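Long-range contacts in MdcA (Pseudomonas aeruginosa, PDB 5VIT), which is the alpha subunit of malonate decarboxylase and probably acts as the transferase that exchanges acetyl for malonyl on the acyl-carrier subunit of the complex: residues A[432-437]-A[491-496]; A[421-426]-A[464-469]; A[157-162]-A[193-198]; A[162-167]-A[199-204]. One frame throughout, in Å; residues are numbered along the deposited sequence.

Contact 1: residues A[432-437]-A[491-496]; sequences FVERLD and SPIGLR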
loop_
_atom_site.group_PDB
_atom_site.type_symbol
_atom_site.label_atom_id
_atom_site.label_comp_id
_atom_site.label_asym_id
_atom_site.label_seq_id
_atom_site.Cartn_x
_atom_site.Cartn_y
_atom_site.Cartn_z
ATOM N N PHE A 432 -5.277 -15.429 7.477
ATOM C CA PHE A 432 -3.843 -15.523 7.700
ATOM C C PHE A 432 -3.560 -16.103 9.069
ATOM O O PHE A 432 -3.862 -15.491 10.097
ATOM C CB PHE A 432 -3.185 -14.158 7.530
ATOM C CG PHE A 432 -3.294 -13.594 6.128
ATOM C CD1 PHE A 432 -4.456 -12.951 5.710
ATOM C CD2 PHE A 432 -2.214 -13.656 5.255
ATOM C CE1 PHE A 432 -4.550 -12.403 4.423
ATOM C CE2 PHE A 432 -2.299 -13.110 3.972
ATOM C CZ PHE A 432 -3.473 -12.491 3.553
ATOM N N VAL A 433 -2.994 -17.305 9.071
ATOM C CA VAL A 433 -2.830 -18.090 10.298
ATOM C C VAL A 433 -1.354 -18.360 10.592
ATOM O O VAL A 433 -0.514 -18.309 9.691
ATOM C CB VAL A 433 -3.573 -19.435 10.198
ATOM C CG1 VAL A 433 -5.068 -19.213 10.032
ATOM C CG2 VAL A 433 -3.031 -20.236 9.021
ATOM N N GLU A 434 -1.046 -18.652 11.854
ATOM C CA GLU A 434 0.320 -18.999 12.250
ATOM C C GLU A 434 0.764 -20.358 11.699
ATOM O O GLU A 434 1.947 -20.567 11.462
ATOM C CB GLU A 434 0.425 -18.958 13.783
ATOM C CG GLU A 434 -0.180 -17.656 14.304
ATOM C CD GLU A 434 -0.051 -17.448 15.789
ATOM O OE1 GLU A 434 0.996 -16.926 16.230
ATOM O OE2 GLU A 434 -1.018 -17.782 16.509
ATOM N N ARG A 435 -0.188 -21.260 11.474
ATOM C CA ARG A 435 0.077 -22.588 10.895
ATOM C C ARG A 435 -1.089 -23.054 10.034
ATOM O O ARG A 435 -2.237 -23.048 10.476
ATOM C CB ARG A 435 0.333 -23.644 11.984
ATOM C CG ARG A 435 1.782 -23.811 12.414
ATOM C CD ARG A 435 1.882 -24.707 13.662
ATOM N NE ARG A 435 1.135 -25.956 13.486
ATOM C CZ ARG A 435 1.672 -27.128 13.141
ATOM N NH1 ARG A 435 2.985 -27.243 12.940
ATOM N NH2 ARG A 435 0.886 -28.191 13.002
ATOM N N LEU A 436 -0.786 -23.461 8.809
ATOM C CA LEU A 436 -1.773 -24.038 7.909
ATOM C C LEU A 436 -2.387 -25.295 8.517
ATOM O O LEU A 436 -1.680 -26.131 9.069
ATOM C CB LEU A 436 -1.131 -24.392 6.567
ATOM C CG LEU A 436 -0.493 -23.297 5.721
ATOM C CD1 LEU A 436 0.246 -23.938 4.550
ATOM C CD2 LEU A 436 -1.561 -22.320 5.222
ATOM N N ASP A 437 -3.703 -25.422 8.410
ATOM C CA ASP A 437 -4.376 -26.673 8.718
ATOM C C ASP A 437 -3.691 -27.845 8.012
ATOM O O ASP A 437 -3.658 -28.964 8.529
ATOM C CB ASP A 437 -5.847 -26.612 8.287
ATOM C CG ASP A 437 -6.726 -25.889 9.280
ATOM O OD1 ASP A 437 -6.195 -25.076 10.066
ATOM O OD2 ASP A 437 -7.956 -26.136 9.264
ATOM N N SER A 491 -5.854 -10.297 11.740
ATOM C CA SER A 491 -5.606 -11.737 11.811
ATOM C C SER A 491 -4.419 -11.999 12.736
ATOM O O SER A 491 -3.641 -11.076 13.004
ATOM C CB SER A 491 -5.303 -12.304 10.409
ATOM O OG SER A 491 -4.085 -11.756 9.928
ATOM N N PRO A 492 -4.251 -13.248 13.208
ATOM C CA PRO A 492 -3.080 -13.492 14.065
ATOM C C PRO A 492 -1.755 -13.075 13.401
ATOM O O PRO A 492 -0.890 -12.545 14.076
ATOM C CB PRO A 492 -3.125 -15.010 14.299
ATOM C CG PRO A 492 -4.583 -15.393 14.082
ATOM C CD PRO A 492 -5.103 -14.449 13.053
ATOM N N ILE A 493 -1.606 -13.311 12.103
ATOM C CA ILE A 493 -0.453 -12.812 11.354
ATOM C C ILE A 493 -0.408 -11.253 11.310
ATOM O O ILE A 493 0.636 -10.618 11.553
ATOM C CB ILE A 493 -0.464 -13.421 9.922
ATOM C CG1 ILE A 493 -0.243 -14.941 10.004
ATOM C CG2 ILE A 493 0.551 -12.737 9.001
ATOM C CD1 ILE A 493 1.042 -15.346 10.750
ATOM N N GLY A 494 -1.550 -10.631 11.045
ATOM C CA GLY A 494 -1.606 -9.179 11.004
ATOM C C GLY A 494 -1.309 -8.507 12.329
ATOM O O GLY A 494 -0.790 -7.383 12.353
ATOM N N LEU A 495 -1.620 -9.187 13.439
ATOM C CA LEU A 495 -1.374 -8.608 14.763
ATOM C C LEU A 495 0.134 -8.549 15.089
ATOM O O LEU A 495 0.541 -7.858 16.021
ATOM C CB LEU A 495 -2.138 -9.381 15.844
ATOM C CG LEU A 495 -3.671 -9.271 15.760
ATOM C CD1 LEU A 495 -4.332 -10.139 16.807
ATOM C CD2 LEU A 495 -4.140 -7.808 15.900
ATOM N N ARG A 496 0.962 -9.236 14.302
ATOM C CA ARG A 496 2.418 -9.174 14.495
ATOM C C ARG A 496 3.021 -7.876 13.953
ATOM O O ARG A 496 4.167 -7.540 14.266
ATOM C CB ARG A 496 3.117 -10.359 13.815
ATOM C CG ARG A 496 2.738 -11.723 14.346
ATOM C CD ARG A 496 3.336 -12.818 13.480
ATOM N NE ARG A 496 3.022 -14.159 13.986
ATOM C CZ ARG A 496 3.427 -15.297 13.420
ATOM N NH1 ARG A 496 4.181 -15.276 12.318
ATOM N NH2 ARG A 496 3.085 -16.463 13.962
#

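Contact 2: residues A[421-426]-A[464-469]; sequences VETFQD and TEEGIA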
loop_
_atom_site.group_PDB
_atom_site.type_symbol
_atom_site.label_atom_id
_atom_site.label_comp_id
_atom_site.label_asym_id
_atom_site.label_seq_id
_atom_site.Cartn_x
_atom_site.Cartn_y
_atom_site.Cartn_z
ATOM N N VAL A 421 -7.225 -12.187 -1.459
ATOM C CA VAL A 421 -8.106 -12.757 -0.476
ATOM C C VAL A 421 -8.348 -11.761 0.647
ATOM O O VAL A 421 -7.480 -10.941 0.970
ATOM C CB VAL A 421 -7.498 -14.092 0.064
ATOM C CG1 VAL A 421 -6.236 -13.828 0.879
ATOM C CG2 VAL A 421 -8.506 -14.888 0.842
ATOM N N GLU A 422 -9.548 -11.828 1.220
ATOM C CA GLU A 422 -9.898 -11.042 2.392
ATOM C C GLU A 422 -9.115 -11.531 3.610
ATOM O O GLU A 422 -8.787 -12.726 3.704
ATOM C CB GLU A 422 -11.407 -11.130 2.655
ATOM C CG GLU A 422 -11.997 -9.778 2.924
ATOM C CD GLU A 422 -13.426 -9.811 3.399
ATOM O OE1 GLU A 422 -13.688 -9.107 4.386
ATOM O OE2 GLU A 422 -14.281 -10.478 2.778
ATOM N N THR A 423 -8.819 -10.630 4.547
ATOM C CA THR A 423 -8.045 -11.027 5.725
ATOM C C THR A 423 -8.757 -12.064 6.568
ATOM O O THR A 423 -8.111 -12.797 7.323
ATOM C CB THR A 423 -7.705 -9.836 6.628
ATOM O OG1 THR A 423 -8.893 -9.093 6.891
ATOM C CG2 THR A 423 -6.688 -8.933 5.943
ATOM N N PHE A 424 -10.083 -12.101 6.457
ATOM C CA PHE A 424 -10.909 -13.095 7.143
ATOM C C PHE A 424 -11.851 -13.767 6.170
ATOM O O PHE A 424 -12.289 -13.166 5.184
ATOM C CB PHE A 424 -11.735 -12.469 8.278
ATOM C CG PHE A 424 -10.940 -12.161 9.515
ATOM C CD1 PHE A 424 -10.079 -11.079 9.552
ATOM C CD2 PHE A 424 -11.075 -12.945 10.652
ATOM C CE1 PHE A 424 -9.363 -10.789 10.704
ATOM C CE2 PHE A 424 -10.352 -12.671 11.795
ATOM C CZ PHE A 424 -9.499 -11.594 11.823
ATOM N N GLN A 425 -12.156 -15.018 6.480
ATOM C CA GLN A 425 -13.083 -15.828 5.725
ATOM C C GLN A 425 -14.482 -15.610 6.272
ATOM O O GLN A 425 -14.651 -15.355 7.467
ATOM C CB GLN A 425 -12.687 -17.301 5.820
ATOM C CG GLN A 425 -11.266 -17.569 5.336
ATOM C CD GLN A 425 -11.173 -17.569 3.808
ATOM O OE1 GLN A 425 -11.938 -18.271 3.145
ATOM N NE2 GLN A 425 -10.245 -16.780 3.250
ATOM N N ASP A 426 -15.470 -15.707 5.387
ATOM C CA ASP A 426 -16.889 -15.534 5.723
ATOM C C ASP A 426 -17.335 -16.082 7.102
ATOM O O ASP A 426 -18.027 -15.386 7.851
ATOM C CB ASP A 426 -17.737 -16.177 4.612
ATOM C CG ASP A 426 -17.275 -15.764 3.218
ATOM O OD1 ASP A 426 -16.837 -14.593 3.053
ATOM O OD2 ASP A 426 -17.320 -16.624 2.304
ATOM N N THR A 464 -5.126 -7.894 -0.502
ATOM C CA THR A 464 -6.054 -8.010 0.607
ATOM C C THR A 464 -6.947 -6.747 0.626
ATOM O O THR A 464 -6.597 -5.774 -0.013
ATOM C CB THR A 464 -5.208 -8.198 1.889
ATOM O OG1 THR A 464 -5.124 -9.591 2.259
ATOM C CG2 THR A 464 -5.660 -7.379 2.964
ATOM N N GLU A 465 -8.081 -6.729 1.329
ATOM C CA GLU A 465 -8.836 -5.470 1.456
ATOM C C GLU A 465 -8.014 -4.337 2.122
ATOM O O GLU A 465 -8.362 -3.165 1.992
ATOM C CB GLU A 465 -10.155 -5.692 2.230
ATOM C CG GLU A 465 -10.068 -5.696 3.762
ATOM C CD GLU A 465 -9.655 -7.038 4.365
ATOM O OE1 GLU A 465 -9.223 -7.938 3.619
ATOM O OE2 GLU A 465 -9.765 -7.201 5.598
ATOM N N GLU A 466 -6.935 -4.690 2.823
ATOM C CA GLU A 466 -6.007 -3.736 3.436
ATOM C C GLU A 466 -5.024 -3.104 2.456
ATOM O O GLU A 466 -4.625 -1.946 2.616
ATOM C CB GLU A 466 -5.207 -4.426 4.535
ATOM C CG GLU A 466 -6.062 -5.001 5.641
ATOM C CD GLU A 466 -6.418 -3.956 6.672
ATOM O OE1 GLU A 466 -5.517 -3.203 7.091
ATOM O OE2 GLU A 466 -7.595 -3.883 7.066
ATOM N N GLY A 467 -4.613 -3.874 1.453
ATOM C CA GLY A 467 -3.614 -3.399 0.523
ATOM C C GLY A 467 -2.856 -4.502 -0.180
ATOM O O GLY A 467 -3.196 -5.685 -0.090
ATOM N N ILE A 468 -1.816 -4.098 -0.893
ATOM C CA ILE A 468 -0.995 -5.021 -1.650
ATOM C C ILE A 468 0.370 -5.126 -0.986
ATOM O O ILE A 468 0.992 -4.120 -0.706
ATOM C CB ILE A 468 -0.821 -4.568 -3.121
ATOM C CG1 ILE A 468 -2.184 -4.441 -3.805
ATOM C CG2 ILE A 468 0.090 -5.547 -3.874
ATOM C CD1 ILE A 468 -2.170 -3.746 -5.209
ATOM N N ALA A 469 0.825 -6.345 -0.725
ATOM C CA ALA A 469 2.217 -6.564 -0.371
ATOM C C ALA A 469 2.949 -7.030 -1.616
ATOM O O ALA A 469 2.581 -8.058 -2.196
ATOM C CB ALA A 469 2.349 -7.591 0.746
HETATM O O HOH W 1 -11.739 -9.308 6.407
#

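Contact 3: residues A[157-162]-A[193-198]; sequences ADREGN and IVDDPR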
loop_
_atom_site.group_PDB
_atom_site.type_symbol
_atom_site.label_atom_id
_atom_site.label_comp_id
_atom_site.label_asym_id
_atom_site.label_seq_id
_atom_site.Cartn_x
_atom_site.Cartn_y
_atom_site.Cartn_z
ATOM N N ALA A 157 -21.780 -39.213 -31.373
ATOM C CA ALA A 157 -20.916 -40.177 -32.063
ATOM C C ALA A 157 -21.573 -40.713 -33.336
ATOM O O ALA A 157 -22.799 -40.744 -33.446
ATOM C CB ALA A 157 -20.560 -41.322 -31.145
ATOM N N ASP A 158 -20.766 -41.118 -34.312
ATOM C CA ASP A 158 -21.298 -41.927 -35.405
ATOM C C ASP A 158 -21.090 -43.416 -35.062
ATOM O O ASP A 158 -20.470 -43.748 -34.038
ATOM C CB ASP A 158 -20.661 -41.550 -36.755
ATOM C CG ASP A 158 -19.157 -41.812 -36.808
ATOM O OD1 ASP A 158 -18.642 -42.594 -35.974
ATOM O OD2 ASP A 158 -18.492 -41.235 -37.702
ATOM N N ARG A 159 -21.595 -44.304 -35.911
ATOM C CA ARG A 159 -21.592 -45.736 -35.608
ATOM C C ARG A 159 -20.171 -46.302 -35.526
ATOM O O ARG A 159 -19.959 -47.337 -34.900
ATOM C CB ARG A 159 -22.404 -46.519 -36.656
ATOM C CG ARG A 159 -23.778 -45.945 -36.995
ATOM C CD ARG A 159 -24.790 -46.187 -35.886
ATOM N NE ARG A 159 -24.961 -47.605 -35.575
ATOM C CZ ARG A 159 -25.714 -48.068 -34.575
ATOM N NH1 ARG A 159 -26.371 -47.224 -33.783
ATOM N NH2 ARG A 159 -25.803 -49.377 -34.361
ATOM N N GLU A 160 -19.211 -45.613 -36.153
ATOM C CA GLU A 160 -17.818 -46.068 -36.232
ATOM C C GLU A 160 -16.922 -45.591 -35.086
ATOM O O GLU A 160 -15.799 -46.072 -34.927
ATOM C CB GLU A 160 -17.189 -45.635 -37.557
ATOM C CG GLU A 160 -17.290 -46.679 -38.664
ATOM C CD GLU A 160 -16.481 -47.960 -38.388
ATOM O OE1 GLU A 160 -15.833 -48.077 -37.318
ATOM O OE2 GLU A 160 -16.515 -48.870 -39.249
ATOM N N GLY A 161 -17.412 -44.652 -34.284
ATOM C CA GLY A 161 -16.672 -44.237 -33.107
ATOM C C GLY A 161 -16.120 -42.818 -33.095
ATOM O O GLY A 161 -15.547 -42.403 -32.086
ATOM N N ASN A 162 -16.273 -42.072 -34.188
ATOM C CA ASN A 162 -15.878 -40.669 -34.167
ATOM C C ASN A 162 -16.794 -39.955 -33.202
ATOM O O ASN A 162 -18.002 -40.223 -33.181
ATOM C CB ASN A 162 -15.948 -40.016 -35.544
ATOM C CG ASN A 162 -15.060 -40.693 -36.553
ATOM O OD1 ASN A 162 -13.838 -40.563 -36.502
ATOM N ND2 ASN A 162 -15.670 -41.419 -37.492
ATOM N N ILE A 193 -26.311 -41.031 -31.029
ATOM C CA ILE A 193 -25.530 -41.659 -32.074
ATOM C C ILE A 193 -26.234 -41.396 -33.399
ATOM O O ILE A 193 -27.419 -41.699 -33.541
ATOM C CB ILE A 193 -25.363 -43.176 -31.812
ATOM C CG1 ILE A 193 -24.766 -43.404 -30.420
ATOM C CG2 ILE A 193 -24.494 -43.815 -32.883
ATOM C CD1 ILE A 193 -24.843 -44.834 -29.909
ATOM N N VAL A 194 -25.521 -40.785 -34.346
ATOM C CA VAL A 194 -26.085 -40.467 -35.659
ATOM C C VAL A 194 -25.798 -41.599 -36.639
ATOM O O VAL A 194 -24.723 -42.205 -36.600
ATOM C CB VAL A 194 -25.526 -39.136 -36.235
ATOM C CG1 VAL A 194 -26.023 -37.965 -35.423
ATOM C CG2 VAL A 194 -23.986 -39.147 -36.297
ATOM N N ASP A 195 -26.760 -41.894 -37.510
ATOM C CA ASP A 195 -26.579 -42.969 -38.483
ATOM C C ASP A 195 -25.755 -42.479 -39.662
ATOM O O ASP A 195 -24.896 -43.192 -40.181
ATOM C CB ASP A 195 -27.929 -43.512 -38.947
ATOM C CG ASP A 195 -28.610 -44.356 -37.881
ATOM O OD1 ASP A 195 -27.923 -45.196 -37.256
ATOM O OD2 ASP A 195 -29.827 -44.178 -37.667
ATOM N N ASP A 196 -26.003 -41.243 -40.067
ATOM C CA ASP A 196 -25.203 -40.621 -41.106
ATOM C C ASP A 196 -23.948 -40.014 -40.488
ATOM O O ASP A 196 -24.040 -39.087 -39.684
ATOM C CB ASP A 196 -26.016 -39.549 -41.825
ATOM C CG ASP A 196 -25.348 -39.056 -43.090
ATOM O OD1 ASP A 196 -24.148 -39.352 -43.304
ATOM O OD2 ASP A 196 -26.037 -38.359 -43.868
ATOM N N PRO A 197 -22.766 -40.525 -40.865
ATOM C CA PRO A 197 -21.530 -39.973 -40.292
ATOM C C PRO A 197 -21.313 -38.504 -40.668
ATOM O O PRO A 197 -20.486 -37.833 -40.054
ATOM C CB PRO A 197 -20.435 -40.867 -40.884
ATOM C CG PRO A 197 -21.035 -41.426 -42.134
ATOM C CD PRO A 197 -22.494 -41.605 -41.832
ATOM N N ARG A 198 -22.062 -38.008 -41.647
ATOM C CA ARG A 198 -21.955 -36.610 -42.051
ATOM C C ARG A 198 -22.659 -35.670 -41.079
ATOM O O ARG A 198 -22.374 -34.473 -41.055
ATOM C CB ARG A 198 -22.521 -36.416 -43.459
ATOM C CG ARG A 198 -21.688 -37.061 -44.557
ATOM C CD ARG A 198 -22.295 -36.825 -45.944
ATOM N NE ARG A 198 -23.591 -37.483 -46.113
ATOM C CZ ARG A 198 -24.766 -36.859 -46.057
ATOM N NH1 ARG A 198 -24.819 -35.549 -45.836
ATOM N NH2 ARG A 198 -25.889 -37.545 -46.220
#

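Contact 4: residues A[162-167]-A[199-204]; sequences NVYTGP and DLPRVD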
loop_
_atom_site.group_PDB
_atom_site.type_symbol
_atom_site.label_atom_id
_atom_site.label_comp_id
_atom_site.label_asym_id
_atom_site.label_seq_id
_atom_site.Cartn_x
_atom_site.Cartn_y
_atom_site.Cartn_z
ATOM N N ASN A 162 -16.273 -42.072 -34.188
ATOM C CA ASN A 162 -15.878 -40.669 -34.167
ATOM C C ASN A 162 -16.794 -39.955 -33.202
ATOM O O ASN A 162 -18.002 -40.223 -33.181
ATOM C CB ASN A 162 -15.948 -40.016 -35.544
ATOM C CG ASN A 162 -15.060 -40.693 -36.553
ATOM O OD1 ASN A 162 -13.838 -40.563 -36.502
ATOM N ND2 ASN A 162 -15.670 -41.419 -37.492
ATOM N N VAL A 163 -16.210 -39.075 -32.390
ATOM C CA VAL A 163 -16.937 -38.401 -31.323
ATOM C C VAL A 163 -16.781 -36.898 -31.440
ATOM O O VAL A 163 -15.669 -36.387 -31.644
ATOM C CB VAL A 163 -16.455 -38.847 -29.919
ATOM C CG1 VAL A 163 -17.130 -38.011 -28.823
ATOM C CG2 VAL A 163 -16.719 -40.321 -29.707
ATOM N N TYR A 164 -17.911 -36.202 -31.326
ATOM C CA TYR A 164 -17.928 -34.755 -31.205
ATOM C C TYR A 164 -18.097 -34.371 -29.732
ATOM O O TYR A 164 -19.033 -34.819 -29.068
ATOM C CB TYR A 164 -19.045 -34.159 -32.062
ATOM C CG TYR A 164 -19.361 -32.708 -31.766
ATOM C CD1 TYR A 164 -18.509 -31.686 -32.176
ATOM C CD2 TYR A 164 -20.523 -32.359 -31.088
ATOM C CE1 TYR A 164 -18.809 -30.351 -31.917
ATOM C CE2 TYR A 164 -20.829 -31.032 -30.825
ATOM C CZ TYR A 164 -19.973 -30.034 -31.237
ATOM O OH TYR A 164 -20.287 -28.722 -30.960
ATOM N N THR A 165 -17.178 -33.558 -29.223
ATOM C CA THR A 165 -17.242 -33.119 -27.840
ATOM C C THR A 165 -17.497 -31.631 -27.718
ATOM O O THR A 165 -17.845 -31.163 -26.641
ATOM C CB THR A 165 -15.950 -33.435 -27.062
ATOM O OG1 THR A 165 -14.816 -32.969 -27.805
ATOM C CG2 THR A 165 -15.821 -34.922 -26.785
ATOM N N GLY A 166 -17.286 -30.889 -28.804
ATOM C CA GLY A 166 -17.612 -29.470 -28.853
ATOM C C GLY A 166 -17.054 -28.587 -27.742
ATOM O O GLY A 166 -15.872 -28.696 -27.393
ATOM N N PRO A 167 -17.903 -27.689 -27.194
ATOM C CA PRO A 167 -17.521 -26.761 -26.117
ATOM C C PRO A 167 -17.076 -27.476 -24.858
ATOM O O PRO A 167 -16.366 -26.874 -24.051
ATOM C CB PRO A 167 -18.807 -25.972 -25.866
ATOM C CG PRO A 167 -19.477 -25.960 -27.205
ATOM C CD PRO A 167 -19.234 -27.358 -27.739
ATOM N N ASP A 199 -23.573 -36.207 -40.276
ATOM C CA ASP A 199 -24.313 -35.388 -39.314
ATOM C C ASP A 199 -23.508 -35.100 -38.040
ATOM O O ASP A 199 -23.973 -34.376 -37.148
ATOM C CB ASP A 199 -25.640 -36.054 -38.944
ATOM C CG ASP A 199 -26.609 -36.122 -40.116
ATOM O OD1 ASP A 199 -26.447 -35.342 -41.081
ATOM O OD2 ASP A 199 -27.537 -36.954 -40.063
ATOM N N LEU A 200 -22.311 -35.676 -37.957
ATOM C CA LEU A 200 -21.374 -35.349 -36.891
ATOM C C LEU A 200 -20.839 -33.947 -37.129
ATOM O O LEU A 200 -20.218 -33.692 -38.158
ATOM C CB LEU A 200 -20.230 -36.358 -36.845
ATOM C CG LEU A 200 -19.592 -36.483 -35.467
ATOM C CD1 LEU A 200 -20.447 -37.371 -34.610
ATOM C CD2 LEU A 200 -18.165 -37.022 -35.567
ATOM N N PRO A 201 -21.091 -33.022 -36.188
ATOM C CA PRO A 201 -20.769 -31.619 -36.463
ATOM C C PRO A 201 -19.263 -31.382 -36.605
ATOM O O PRO A 201 -18.861 -30.514 -37.375
ATOM C CB PRO A 201 -21.359 -30.865 -35.258
ATOM C CG PRO A 201 -21.694 -31.869 -34.260
ATOM C CD PRO A 201 -21.807 -33.206 -34.913
ATOM N N ARG A 202 -18.451 -32.174 -35.911
ATOM C CA ARG A 202 -16.996 -32.098 -36.020
ATOM C C ARG A 202 -16.426 -33.367 -35.398
ATOM O O ARG A 202 -17.084 -34.001 -34.566
ATOM C CB ARG A 202 -16.473 -30.832 -35.320
ATOM C CG ARG A 202 -14.974 -30.735 -35.099
ATOM C CD ARG A 202 -14.650 -30.129 -33.718
ATOM N NE ARG A 202 -15.297 -28.841 -33.535
ATOM C CZ ARG A 202 -15.418 -28.186 -32.377
ATOM N NH1 ARG A 202 -14.920 -28.668 -31.244
ATOM N NH2 ARG A 202 -16.051 -27.022 -32.365
ATOM N N VAL A 203 -15.231 -33.773 -35.808
ATOM C CA VAL A 203 -14.563 -34.839 -35.079
ATOM C C VAL A 203 -13.588 -34.229 -34.060
ATOM O O VAL A 203 -12.727 -33.419 -34.416
ATOM C CB VAL A 203 -13.821 -35.807 -36.024
ATOM C CG1 VAL A 203 -13.131 -36.901 -35.210
ATOM C CG2 VAL A 203 -14.799 -36.423 -37.031
ATOM N N ASP A 204 -13.747 -34.590 -32.789
ATOM C CA ASP A 204 -12.811 -34.143 -31.750
ATOM C C ASP A 204 -11.910 -35.305 -31.339
ATOM O O ASP A 204 -10.709 -35.122 -31.121
ATOM C CB ASP A 204 -13.547 -33.588 -30.520
ATOM C CG ASP A 204 -14.220 -32.237 -30.786
ATOM O OD1 ASP A 204 -15.462 -32.162 -30.678
ATOM O OD2 ASP A 204 -13.519 -31.248 -31.090
#

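Contact 1: residues A[432-437]-A[491-496]
Phe432 leans its CB and carbonyl against Ser491, Pro492 and Ile493. Its CB lies 3.7 Å from CB of Ile493, the apolar side-chain pair of the contact, and the carbonyl O faces the Pro492 ring at CD, 3.4 Å away. Beyond CB the phenyl ring turns from the segment 491-496, with CG anti to its own carbonyl carbon (chi1 -64°), and packs on Val462, Thr464 and Ile484. Next along, Val433 points its side chain away and offers backbone instead: its O sits 3.4 Å from CG1 of Ile493, while the strand 432-433 pairs with Val362 of strand 361-363 as an outer strand of a small mixed sheet. The facing segment is one helix-like turn held by an ST motif, in which Ser491 OG accepts from Gly494 N at 3.0 Å; the same OG also bonds to Ala488 O. With Glu434 the chain leaves the strand. Its CG passes Pro492 CB at 4.0 Å, and its carboxylate reaches Arg496 in a salt bridge, NH2 to OE1 3.1 Å. That bond is fairly straight (163°), arrives at the edge of the guanidinium in its plane, and uses the anti lone pair of OE1, with carboxylate and guanidinium planes 68° apart. CD1 of Ile493 lies 3.5 Å above the centre of the guanidinium, between the apolar patch and this exposed ion pair.

Contact 2: residues A[421-426]-A[464-469]
Thr423 and Glu465 meet with their side chains at about a right angle, and the carboxylate of Glu465 takes hold of both the backbone and the hydroxyl of the threonine. Thr423 N donates to OE1 of Glu465 at 2.9 Å, on the syn lone pair of that oxygen, and Thr423 OG1 donates to OE2 of Glu465 at a very short 2.5 Å. The fit depends on a fold in the glutamate: its chain bends at chi2 (-83°), which swings the carboxylate back against the loop 421-426. Thr423 and Thr464 also cross almost perpendicularly, their methyls touching CG2 to CG2 at 3.5 Å, while the hydroxyl of Thr464 turns to the backbone and donates to Val421 O at 3.0 Å, nearly along the C=O axis. These bonds tie the loop after strand 416-420 to the end of the neighbouring parallel strand 461-464, where the chain turns back into strand 467-469. Glu422 approaches Glu465 at a right angle too, with its carboxylate plane 90° to the other and its CG 3.4 Å from OE1 of Glu465. Water 1 donates to OE1 of Glu422 (2.8 Å) and to OE2 of Glu465 (3.0 Å), and Thr81 of the MdcC chain bonds to the same Glu422 oxygen. Two carboxylates buried this close, OE1 of Glu422 to OE2 of Glu465 4.5 Å, would repel if both were ionised; the bridging water and the hydroxyl and amide donors probably ease that cost, and proximity may raise the affinity of one of them for a proton.

Contact 3: residues A[157-162]-A[193-198]
Asp158 faces Val194 and Pro197 where strands 156-158 and 192-194 run out, and its short side chain reads well from base to tip. CB lies 4.1 Å from CG2 of Val194 and also approaches CA of Pro197. CG is set between the backbone N and the carbonyl carbon (chi1 63°), which folds the carboxylate back over the type I turn Asp158 to Gly161. There OD1 accepts from Asn162 N at 3.0 Å, from above the carboxylate plane, with weak bonds from the amides of Glu160 and Gly161 adding to it. OD2 takes ND2 of Asn162 on its syn lone pair at 2.8 Å, nearly straight (166°), and the same oxygen touches CB of Pro197 at 3.7 Å. One residue thus both fastens its own turn and packs on the opposite loop. The strands themselves are joined by Val194 N donating to Ala157 O at 2.9 Å. Arg159, bent at chi2 and chi3, reaches back so that its CD rests 3.8 Å from CG2 of Ile193. Asp195 runs alongside it, pointing the same way; its OD1 touches CD of Arg159 at 3.6 Å but lies well out of the guanidinium plane, so toward the charged end only a general attraction is left; the salt bridge of Arg159 is to Asp30. In the fold, strand 156-158 is the middle of a three-stranded mixed sheet, with 192-194 parallel on one flank and 163-164 antiparallel on the other, while Val33 of strand 33-34 packs against Arg159 and Ile193.

Contact 4: residues A[162-167]-A[199-204]
Tyr164 lies between Pro201 and the backbone of its own turn, and this is the tight half of the contact. CG of Pro201 sits over the ring in a CH-pi contact, 3.5 Å from its centroid and 14° off the normal, while Gly166 N lies near the rim of the opposite face. The ring reaches the proline because its CG stands anti to the backbone N (chi1 166°); its hydroxyl bonds to Ser336. Beside it Asp204 grips the turn: OD1 accepts from Thr165 N at 2.6 Å and from Gly166 N at 2.9 Å, the first on its anti side and the second from above the carboxylate plane. OD2 takes NH1 of Arg202 in a nearly linear salt bridge (176°, 2.9 Å) in the guanidinium plane, and Arg338 is a second partner. The same guanidinium lays one face over CE1 of Tyr164. Backbone adds Asp204 N to Val163 O, 2.9 Å. Towards Asn162 the packing thins to van der Waals touches, its CB to CD2 of Leu200 at 3.7 Å and its OD1, bonded to Ala207 N, to CG1 of the exposed Val203 at 3.9 Å. Strand 163-164, outermost in its small sheet, is thus joined to the loop between strands 192-194 and 212-215, and Arg202 also bonds to Asp334 in the loop before helix 341-350.

From the N terminus, contact 3 comes first: residues 157-162 and 193-198 bring together two segments whose nearer ends are 31 residues apart. Contact 4 opens at Asn162, which the two share, and closes at 199-204, after contact 3; their segments alternate, so the two loops cross rather than nest. The pair, centres 9 Å apart, ties the small three-stranded sheet to the loop that follows it. Further along, contact 2 opens at 421-426 and contact 1 at 432-437; they close in the same order, at 464-469 and 491-496, so they cross too. These two touch and tie outermost strand 432-433 and the loop 491-496 to the C-terminal ends of inner strands 416-420 and 461-464 of the large mixed sheet. The two pairs lie on opposite sides of the chain's centre.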